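PDB 2VLI: antibiotic resistance protein from Deinococcus radiodurans, which probably acts as a phosphotransferase that confers resistance to the antibiotic tunicamycin, built on the nucleotide-binding fold of the P-loop NTPases. Local coordinates for residues P6-G12 / P79-S85; T24-R28 / T158-E163; M40-L44 / P55-W61. All coordinates share one frame. Residues are numbered along the deposited sequence.

How the contacts relate
From the N terminus, the chain runs through 6-12, the first partner of contact 1, then 24-28, which opens contact 2. Next comes 40-44, and contact 3 closes soonest, when 55-61 folds back on it and ties helix 38-46 to the start of helix 61-75. After that helix, 79-85 closes contact 1 beside 6-12 in the sheet; only near the C terminus does 158-163 close contact 2, helix against helix. Contacts 1 and 2 therefore cross, while contact 3 nests inside both. Contacts 1 and 2 also touch, Leu25 and His26 lying on Ile10 and Ile81; contact 3 sits across the chain's centre from contact 2, about 17 Å away between nearest atoms.

Contact 1: P6-G12 / P79-S85; sequences PIIWING and PLIVPVS
Lay strands 7-11 and 80-84 side by side, both extended and running the same way (12° between axes, 4.6 Å apart), with Ile7 opposite Leu80, Trp9 opposite Val82 and Asn11 opposite Val84. The parallel ladder is Leu80 N to Pro6 O 2.9 Å, Ile8 N to Leu80 O 2.7 Å, Val82 N to Ile8 O 2.8 Å, Ile10 N to Val82 O 3.0 Å and Val84 N to Ile10 O 2.9 Å, ending in a weak Gly12 N to Val84 O bond of 3.2 Å. The backbones of Ile7, Trp9 and Asn11 bond instead to strand 107-112, making 7-11 an interior strand. Asn11 OD1 accepts from Ile86 N; Ser85 OG lies 2.9 Å from Gly12 O but has Phe14 O as a second acceptor. On one face Trp9 (chi1 t) sets CE3 3.9 Å from Val82 CG1, with Val84 CG1 over its ring, beneath helix 61-75. Ile8, Ile10, Ile81 and Pro83 fill the other. Pro83 costs no rung, since its nitrogen faces away from 7-11. Gly12 begins the GPFGVGKT P-loop, so this chemistry implies a strongly hydrogen-bonded, apolar sheet centre that turns polar where this loop, which probably binds nucleotide phosphates as in relatives, leaves it.

Contact 2: T24-R28 / T158-E163; sequences TLHER and TQQVAE
Cross the helical pieces 24-28 and 158-163 at -67° with 9.7 Å between their axes. The closest CA pair is Leu25 and Ala162, 5.6 Å apart, and the small Ala162 is what lets the backbones come so near. Thr24, with chi1 m, points its CB at the other helix: CG2 rests 3.7 Å from Ala162 CB and 3.4 Å from Gln159 OE1, while its hydroxyl OG1 is hydrogen-bonded back to His20 O in its own helix. Thr24 OG1 and Thr158 OG1 are 3.8 Å apart and do not pair. Leu25 (m, t) leaves its helix sideways, but its end still reaches across, with CG 4.1 Å from Ala162 CB and CD2 3.7 Å from Ala162 O, while CD1 turns to Ile10 of the sheet; the same side chain also rests on Ile81. Arg28 stretches out with chi1 m and chi2 t, then bends at chi3 p, so that NH1 meets two acceptors one helical turn apart: Gln159 OE1 at 2.9 Å and Glu163 OE2 at 3.0 Å, the latter a salt bridge. Both oxygens lie near the guanidinium plane. To get there Gln159 folds, its chi1 of -148° lying between wells and chi2 p, whereas Glu163 is m, t. Arg28 NE bonds to Ala174 O, so one side chain fastens the C-terminal tail as well. Plain helix-to-helix packing on the face of the sheet carrying Ile10 and Ile81, it has a tight apolar centre of Thr24, Leu25 and Ala162; the chemistry implies that a buried arginine, charge-paired, clamps the last helix and the tail onto the first.

Contact 3: M40-L44 / P55-W61; sequences MGQAL and PQEHPMW
Leu44 lays its CB over the face of the His58 ring, a CH-pi contact 4.0 Å from the centroid and 19° off the normal. With chi1 m and chi2 t it then reaches past the ring, CD1 coming 3.5 Å from Trp61 CA and CD2 4.0 Å from CB of Met60, a selenomethionine here. The helical piece 40-44 thus leans on a returning chain that makes a 3-10 turn at 55-57, closed by His58 N to Pro55 O at 2.9 Å. One turn before Leu44, Gly41 sits 4.7 Å CA to CA from Pro55, and Gly41 O is 3.5 Å from Pro55 CB; a CB on Gly41 would fall only 3.1 Å from that same atom, so the lack of one allows the close approach. Trp61 (chi1 t) presents its ring edge to the helix backbone, CD1 3.5 Å from Gly41 N, while its NE1 bonds to Pro37 O. His58 uses both nitrogens: ND1 accepts from Met60 N at 2.9 Å, and NE2 is hydrogen-bonded to Thr48 OG1, which pairs with Leu44 O too. This side-chain cap at the head of helix 61-75 marks a helix-loop-helix connection between the second and third strands of a 2-3-1-4-5 P-loop fold, the region that in related nucleotide monophosphate kinases holds the phosphate-accepting substrate.

Contact 1: P6-G12 / P79-S85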
loop_
_atom_site.group_PDB
_atom_site.type_symbol
_atom_site.label_atom_id
_atom_site.label_comp_id
_atom_site.label_asym_id
_atom_site.label_seq_id
_atom_site.Cartn_x
_atom_site.Cartn_y
_atom_site.Cartn_z
ATOM N N PRO A 6 25.985 0.756 13.280
ATOM C CA PRO A 6 24.549 0.902 13.014
ATOM C C PRO A 6 24.183 1.185 11.556
ATOM O O PRO A 6 24.877 1.919 10.879
ATOM C CB PRO A 6 24.154 2.110 13.865
ATOM C CG PRO A 6 25.227 2.235 14.887
ATOM C CD PRO A 6 26.479 1.780 14.208
ATOM N N ILE A 7 23.059 0.627 11.115
ATOM C CA ILE A 7 22.480 0.937 9.792
ATOM C C ILE A 7 21.223 1.797 9.974
ATOM O O ILE A 7 20.277 1.374 10.654
ATOM C CB ILE A 7 22.180 -0.362 9.004
ATOM C CG1 ILE A 7 23.499 -1.137 8.785
ATOM C CG2 ILE A 7 21.537 -0.054 7.638
ATOM C CD1 ILE A 7 23.328 -2.498 8.123
ATOM N N ILE A 8 21.224 3.009 9.414
ATOM C CA ILE A 8 20.079 3.933 9.552
ATOM C C ILE A 8 19.352 3.977 8.209
ATOM O O ILE A 8 19.882 4.475 7.260
ATOM C CB ILE A 8 20.519 5.325 9.986
ATOM C CG1 ILE A 8 21.386 5.241 11.240
ATOM C CG2 ILE A 8 19.363 6.213 10.248
ATOM C CD1 ILE A 8 22.175 6.516 11.508
ATOM N N TRP A 9 18.145 3.427 8.167
ATOM C CA TRP A 9 17.423 3.151 6.945
ATOM C C TRP A 9 16.231 4.094 6.959
ATOM O O TRP A 9 15.398 4.025 7.850
ATOM C CB TRP A 9 16.987 1.703 6.995
ATOM C CG TRP A 9 16.082 1.241 5.899
ATOM C CD1 TRP A 9 14.752 1.514 5.765
ATOM C CD2 TRP A 9 16.407 0.324 4.841
ATOM N NE1 TRP A 9 14.236 0.857 4.688
ATOM C CE2 TRP A 9 15.221 0.101 4.106
ATOM C CE3 TRP A 9 17.574 -0.343 4.453
ATOM C CZ2 TRP A 9 15.177 -0.721 2.976
ATOM C CZ3 TRP A 9 17.516 -1.187 3.316
ATOM C CH2 TRP A 9 16.336 -1.353 2.595
ATOM N N ILE A 10 16.194 5.014 6.017
ATOM C CA ILE A 10 15.238 6.091 6.036
ATOM C C ILE A 10 14.381 6.118 4.768
ATOM O O ILE A 10 14.868 6.437 3.681
ATOM C CB ILE A 10 15.957 7.462 6.185
ATOM C CG1 ILE A 10 16.780 7.469 7.465
ATOM C CG2 ILE A 10 14.922 8.624 6.155
ATOM C CD1 ILE A 10 17.839 8.590 7.531
ATOM N N ASN A 11 13.104 5.782 4.915
ATOM C CA ASN A 11 12.165 5.784 3.832
ATOM C C ASN A 11 11.395 7.092 3.863
ATOM O O ASN A 11 11.060 7.592 4.926
ATOM C CB ASN A 11 11.204 4.625 3.969
ATOM C CG ASN A 11 10.276 4.489 2.771
ATOM O OD1 ASN A 11 10.621 4.862 1.642
ATOM N ND2 ASN A 11 9.078 4.011 3.022
ATOM N N GLY A 12 11.068 7.606 2.713
ATOM C CA GLY A 12 10.484 8.945 2.629
ATOM C C GLY A 12 9.633 9.032 1.399
ATOM O O GLY A 12 9.770 8.189 0.507
ATOM N N PRO A 79 28.457 4.577 10.886
ATOM C CA PRO A 79 27.122 4.147 10.529
ATOM C C PRO A 79 26.852 4.146 9.022
ATOM O O PRO A 79 27.334 4.982 8.268
ATOM C CB PRO A 79 26.220 5.148 11.253
ATOM C CG PRO A 79 27.108 5.748 12.359
ATOM C CD PRO A 79 28.470 5.786 11.724
ATOM N N LEU A 80 26.060 3.183 8.600
ATOM C CA LEU A 80 25.652 3.064 7.233
ATOM C C LEU A 80 24.263 3.718 7.105
ATOM O O LEU A 80 23.336 3.306 7.797
ATOM C CB LEU A 80 25.644 1.584 6.889
ATOM C CG LEU A 80 25.815 1.112 5.452
ATOM C CD1 LEU A 80 27.010 1.800 4.732
ATOM C CD2 LEU A 80 26.020 -0.383 5.482
ATOM N N ILE A 81 24.151 4.745 6.264
ATOM C CA ILE A 81 22.905 5.503 6.056
ATOM C C ILE A 81 22.292 5.163 4.702
ATOM O O ILE A 81 22.928 5.297 3.674
ATOM C CB ILE A 81 23.125 7.021 6.127
ATOM C CG1 ILE A 81 23.851 7.408 7.419
ATOM C CG2 ILE A 81 21.800 7.739 5.947
ATOM C CD1 ILE A 81 24.625 8.777 7.388
ATOM N N VAL A 82 21.058 4.693 4.699
ATOM C CA VAL A 82 20.413 4.210 3.473
ATOM C C VAL A 82 19.086 4.955 3.201
ATOM O O VAL A 82 18.082 4.591 3.771
ATOM C CB VAL A 82 20.107 2.678 3.593
ATOM C CG1 VAL A 82 19.562 2.138 2.279
ATOM C CG2 VAL A 82 21.340 1.874 4.148
ATOM N N PRO A 83 19.075 5.965 2.304
ATOM C CA PRO A 83 17.834 6.629 1.878
ATOM C C PRO A 83 17.105 5.793 0.830
ATOM O O PRO A 83 17.701 5.409 -0.157
ATOM C CB PRO A 83 18.307 7.949 1.262
ATOM C CG PRO A 83 19.797 7.820 1.048
ATOM C CD PRO A 83 20.241 6.443 1.533
ATOM N N VAL A 84 15.812 5.533 1.051
ATOM C CA VAL A 84 14.972 4.817 0.138
ATOM C C VAL A 84 13.666 5.567 -0.008
ATOM O O VAL A 84 13.357 6.446 0.772
ATOM C CB VAL A 84 14.692 3.368 0.587
ATOM C CG1 VAL A 84 15.968 2.623 0.729
ATOM C CG2 VAL A 84 13.968 3.321 1.905
ATOM N N SER A 85 12.955 5.248 -1.068
ATOM C CA SER A 85 11.639 5.790 -1.364
ATOM C C SER A 85 10.795 4.647 -1.832
ATOM O O SER A 85 10.835 4.283 -3.011
ATOM C CB SER A 85 11.737 6.806 -2.475
ATOM O OG SER A 85 10.997 7.947 -2.100
#

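Contact 2: T24-R28 / T158-E163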
loop_
_atom_site.group_PDB
_atom_site.type_symbol
_atom_site.label_atom_id
_atom_site.label_comp_id
_atom_site.label_asym_id
_atom_site.label_seq_id
_atom_site.Cartn_x
_atom_site.Cartn_y
_atom_site.Cartn_z
ATOM N N THR A 24 22.386 15.342 5.830
ATOM C CA THR A 24 22.592 15.952 7.151
ATOM C C THR A 24 23.151 15.001 8.197
ATOM O O THR A 24 24.031 15.379 8.987
ATOM C CB THR A 24 21.257 16.536 7.685
ATOM O OG1 THR A 24 20.659 17.304 6.638
ATOM C CG2 THR A 24 21.480 17.390 8.934
ATOM N N LEU A 25 22.635 13.778 8.231
ATOM C CA LEU A 25 23.092 12.805 9.188
ATOM C C LEU A 25 24.507 12.450 8.847
ATOM O O LEU A 25 25.339 12.271 9.728
ATOM C CB LEU A 25 22.273 11.514 9.133
ATOM C CG LEU A 25 21.006 11.443 9.967
ATOM C CD1 LEU A 25 20.117 10.323 9.439
ATOM C CD2 LEU A 25 21.334 11.281 11.469
ATOM N N HIS A 26 24.756 12.296 7.556
ATOM C CA HIS A 26 26.086 11.970 7.070
ATOM C C HIS A 26 27.108 13.015 7.531
ATOM O O HIS A 26 28.153 12.655 8.070
ATOM C CB HIS A 26 26.106 11.862 5.561
ATOM C CG HIS A 26 27.475 11.592 5.015
ATOM N ND1 HIS A 26 28.281 10.596 5.517
ATOM C CD2 HIS A 26 28.207 12.238 4.073
ATOM C CE1 HIS A 26 29.434 10.604 4.869
ATOM N NE2 HIS A 26 29.414 11.594 3.989
ATOM N N GLU A 27 26.767 14.290 7.337
ATOM C CA GLU A 27 27.667 15.414 7.690
ATOM C C GLU A 27 27.966 15.479 9.181
ATOM O O GLU A 27 28.969 16.060 9.575
ATOM C CB GLU A 27 27.077 16.749 7.298
ATOM C CG GLU A 27 26.802 17.007 5.836
ATOM C CD GLU A 27 25.988 18.326 5.634
ATOM O OE1 GLU A 27 25.208 18.728 6.555
ATOM O OE2 GLU A 27 26.140 18.985 4.565
ATOM N N ARG A 28 27.108 14.877 10.008
ATOM C CA ARG A 28 27.245 14.943 11.468
ATOM C C ARG A 28 27.540 13.630 12.163
ATOM O O ARG A 28 27.559 13.562 13.400
ATOM C CB ARG A 28 26.003 15.590 12.056
ATOM C CG ARG A 28 25.765 16.974 11.456
ATOM C CD ARG A 28 24.585 17.702 12.050
ATOM N NE ARG A 28 24.695 17.796 13.497
ATOM C CZ ARG A 28 23.706 18.159 14.311
ATOM N NH1 ARG A 28 22.526 18.495 13.816
ATOM N NH2 ARG A 28 23.903 18.187 15.622
ATOM N N THR A 158 15.473 20.028 8.423
ATOM C CA THR A 158 16.252 18.805 8.172
ATOM C C THR A 158 17.176 18.514 9.319
ATOM O O THR A 158 17.370 17.364 9.700
ATOM C CB THR A 158 17.014 18.878 6.866
ATOM O OG1 THR A 158 17.940 19.969 6.924
ATOM C CG2 THR A 158 16.050 19.135 5.725
ATOM N N GLN A 159 17.669 19.572 9.956
ATOM C CA GLN A 159 18.571 19.417 11.058
ATOM C C GLN A 159 17.903 18.758 12.254
ATOM O O GLN A 159 18.452 17.871 12.907
ATOM C CB GLN A 159 19.089 20.793 11.470
ATOM C CG GLN A 159 20.469 20.786 11.993
ATOM C CD GLN A 159 21.510 20.476 10.929
ATOM O OE1 GLN A 159 22.435 19.714 11.184
ATOM N NE2 GLN A 159 21.361 21.063 9.739
ATOM N N GLN A 160 16.722 19.240 12.580
ATOM C CA GLN A 160 15.921 18.635 13.629
ATOM C C GLN A 160 15.427 17.187 13.352
ATOM O O GLN A 160 15.332 16.382 14.264
ATOM C CB GLN A 160 14.729 19.528 13.912
ATOM C CG GLN A 160 15.073 20.791 14.659
ATOM C CD GLN A 160 13.950 21.833 14.550
ATOM O OE1 GLN A 160 13.517 22.214 13.443
ATOM N NE2 GLN A 160 13.465 22.281 15.698
ATOM N N VAL A 161 15.093 16.863 12.108
ATOM C CA VAL A 161 14.748 15.448 11.764
ATOM C C VAL A 161 15.934 14.559 12.010
ATOM O O VAL A 161 15.834 13.497 12.613
ATOM C CB VAL A 161 14.275 15.350 10.322
ATOM C CG1 VAL A 161 13.856 13.879 9.925
ATOM C CG2 VAL A 161 13.106 16.257 10.140
ATOM N N ALA A 162 17.101 15.036 11.590
ATOM C CA ALA A 162 18.324 14.299 11.759
ATOM C C ALA A 162 18.573 14.061 13.232
ATOM O O ALA A 162 18.891 12.952 13.644
ATOM C CB ALA A 162 19.520 15.052 11.063
ATOM N N GLU A 163 18.350 15.100 14.037
ATOM C CA GLU A 163 18.599 15.043 15.468
ATOM C C GLU A 163 17.662 14.042 16.181
ATOM O O GLU A 163 18.089 13.288 17.037
ATOM C CB GLU A 163 18.451 16.464 16.078
ATOM C CG GLU A 163 19.730 17.312 15.837
ATOM C CD GLU A 163 19.562 18.834 15.999
ATOM O OE1 GLU A 163 18.443 19.332 16.280
ATOM O OE2 GLU A 163 20.583 19.536 15.815
#

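Contact 3: M40-L44 / P55-W61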
loop_
_atom_site.group_PDB
_atom_site.type_symbol
_atom_site.label_atom_id
_atom_site.label_comp_id
_atom_site.label_asym_id
_atom_site.label_seq_id
_atom_site.Cartn_x
_atom_site.Cartn_y
_atom_site.Cartn_z
HETATM N N MSE A 40 22.203 0.434 -7.678
HETATM C CA MSE A 40 21.984 -0.952 -8.109
HETATM C C MSE A 40 20.886 -0.988 -9.151
HETATM O O MSE A 40 20.926 -1.801 -10.094
HETATM C CB MSE A 40 21.621 -1.854 -6.946
HETATM C CG MSE A 40 21.456 -3.304 -7.387
HETATM SE SE MSE A 40 23.182 -4.077 -8.149
HETATM C CE MSE A 40 24.172 -4.069 -6.513
ATOM N N GLY A 41 19.881 -0.121 -8.995
ATOM C CA GLY A 41 18.873 -0.018 -10.005
ATOM C C GLY A 41 19.435 0.423 -11.338
ATOM O O GLY A 41 19.053 -0.088 -12.359
ATOM N N GLN A 42 20.330 1.396 -11.352
ATOM C CA GLN A 42 20.867 1.874 -12.628
ATOM C C GLN A 42 21.711 0.825 -13.377
ATOM O O GLN A 42 21.712 0.771 -14.605
ATOM C CB GLN A 42 21.654 3.146 -12.398
ATOM C CG GLN A 42 20.719 4.245 -11.865
ATOM C CD GLN A 42 19.583 4.597 -12.855
ATOM O OE1 GLN A 42 19.859 5.036 -13.974
ATOM N NE2 GLN A 42 18.320 4.400 -12.444
ATOM N N ALA A 43 22.414 0.006 -12.611
ATOM C CA ALA A 43 23.223 -1.098 -13.126
ATOM C C ALA A 43 22.295 -2.100 -13.734
ATOM O O ALA A 43 22.453 -2.504 -14.895
ATOM C CB ALA A 43 24.019 -1.736 -11.988
ATOM N N LEU A 44 21.256 -2.472 -13.000
ATOM C CA LEU A 44 20.349 -3.473 -13.540
ATOM C C LEU A 44 19.558 -3.043 -14.798
ATOM O O LEU A 44 19.269 -3.856 -15.703
ATOM C CB LEU A 44 19.420 -3.943 -12.443
ATOM C CG LEU A 44 20.119 -4.733 -11.337
ATOM C CD1 LEU A 44 19.200 -4.701 -10.104
ATOM C CD2 LEU A 44 20.464 -6.200 -11.746
ATOM N N PRO A 55 13.491 1.222 -12.330
ATOM C CA PRO A 55 14.601 0.311 -12.014
ATOM C C PRO A 55 14.400 -0.422 -10.700
ATOM O O PRO A 55 14.729 -1.587 -10.620
ATOM C CB PRO A 55 15.805 1.251 -11.931
ATOM C CG PRO A 55 15.491 2.320 -12.848
ATOM C CD PRO A 55 14.000 2.565 -12.657
ATOM N N GLN A 56 13.799 0.239 -9.701
ATOM C CA GLN A 56 13.568 -0.398 -8.408
ATOM C C GLN A 56 12.442 -1.396 -8.421
ATOM O O GLN A 56 12.163 -2.011 -7.402
ATOM C CB GLN A 56 13.321 0.631 -7.311
ATOM C CG GLN A 56 14.381 1.684 -7.248
ATOM C CD GLN A 56 14.360 2.443 -5.938
ATOM O OE1 GLN A 56 13.289 2.627 -5.322
ATOM N NE2 GLN A 56 15.552 2.869 -5.484
ATOM N N GLU A 57 11.841 -1.609 -9.581
ATOM C CA GLU A 57 10.912 -2.728 -9.796
ATOM C C GLU A 57 11.552 -3.918 -10.498
ATOM O O GLU A 57 10.880 -4.917 -10.755
ATOM C CB GLU A 57 9.717 -2.265 -10.633
ATOM C CG GLU A 57 9.079 -0.973 -10.133
ATOM C CD GLU A 57 8.023 -1.163 -9.065
ATOM O OE1 GLU A 57 7.767 -2.332 -8.669
ATOM O OE2 GLU A 57 7.453 -0.121 -8.613
ATOM N N HIS A 58 12.847 -3.822 -10.810
ATOM C CA HIS A 58 13.564 -4.939 -11.424
ATOM C C HIS A 58 13.548 -6.080 -10.422
ATOM O O HIS A 58 13.865 -5.876 -9.259
ATOM C CB HIS A 58 14.989 -4.524 -11.750
ATOM C CG HIS A 58 15.756 -5.540 -12.549
ATOM N ND1 HIS A 58 16.065 -6.797 -12.070
ATOM C CD2 HIS A 58 16.252 -5.485 -13.807
ATOM C CE1 HIS A 58 16.743 -7.460 -12.990
ATOM N NE2 HIS A 58 16.883 -6.679 -14.049
ATOM N N PRO A 59 13.164 -7.281 -10.840
ATOM C CA PRO A 59 13.151 -8.420 -9.946
ATOM C C PRO A 59 14.425 -8.751 -9.168
ATOM O O PRO A 59 14.359 -9.372 -8.140
ATOM C CB PRO A 59 12.815 -9.569 -10.892
ATOM C CG PRO A 59 12.000 -8.944 -11.954
ATOM C CD PRO A 59 12.639 -7.635 -12.176
HETATM N N MSE A 60 15.592 -8.383 -9.684
HETATM C CA MSE A 60 16.883 -8.630 -9.020
HETATM C C MSE A 60 17.316 -7.465 -8.101
HETATM O O MSE A 60 18.261 -7.616 -7.341
HETATM C CB MSE A 60 17.992 -8.836 -10.082
HETATM C CG MSE A 60 17.721 -9.973 -11.059
HETATM SE SE MSE A 60 17.389 -11.620 -10.060
HETATM C CE MSE A 60 19.146 -11.814 -9.572
ATOM N N TRP A 61 16.624 -6.334 -8.163
ATOM C CA TRP A 61 16.988 -5.165 -7.379
ATOM C C TRP A 61 16.988 -5.424 -5.884
ATOM O O TRP A 61 17.989 -5.212 -5.205
ATOM C CB TRP A 61 16.075 -3.977 -7.683
ATOM C CG TRP A 61 16.472 -2.764 -6.887
ATOM C CD1 TRP A 61 17.540 -1.963 -7.113
ATOM C CD2 TRP A 61 15.816 -2.230 -5.734
ATOM N NE1 TRP A 61 17.586 -0.963 -6.212
ATOM C CE2 TRP A 61 16.526 -1.080 -5.358
ATOM C CE3 TRP A 61 14.653 -2.562 -5.035
ATOM C CZ2 TRP A 61 16.157 -0.306 -4.273
ATOM C CZ3 TRP A 61 14.291 -1.783 -3.943
ATOM C CH2 TRP A 61 15.033 -0.671 -3.582
#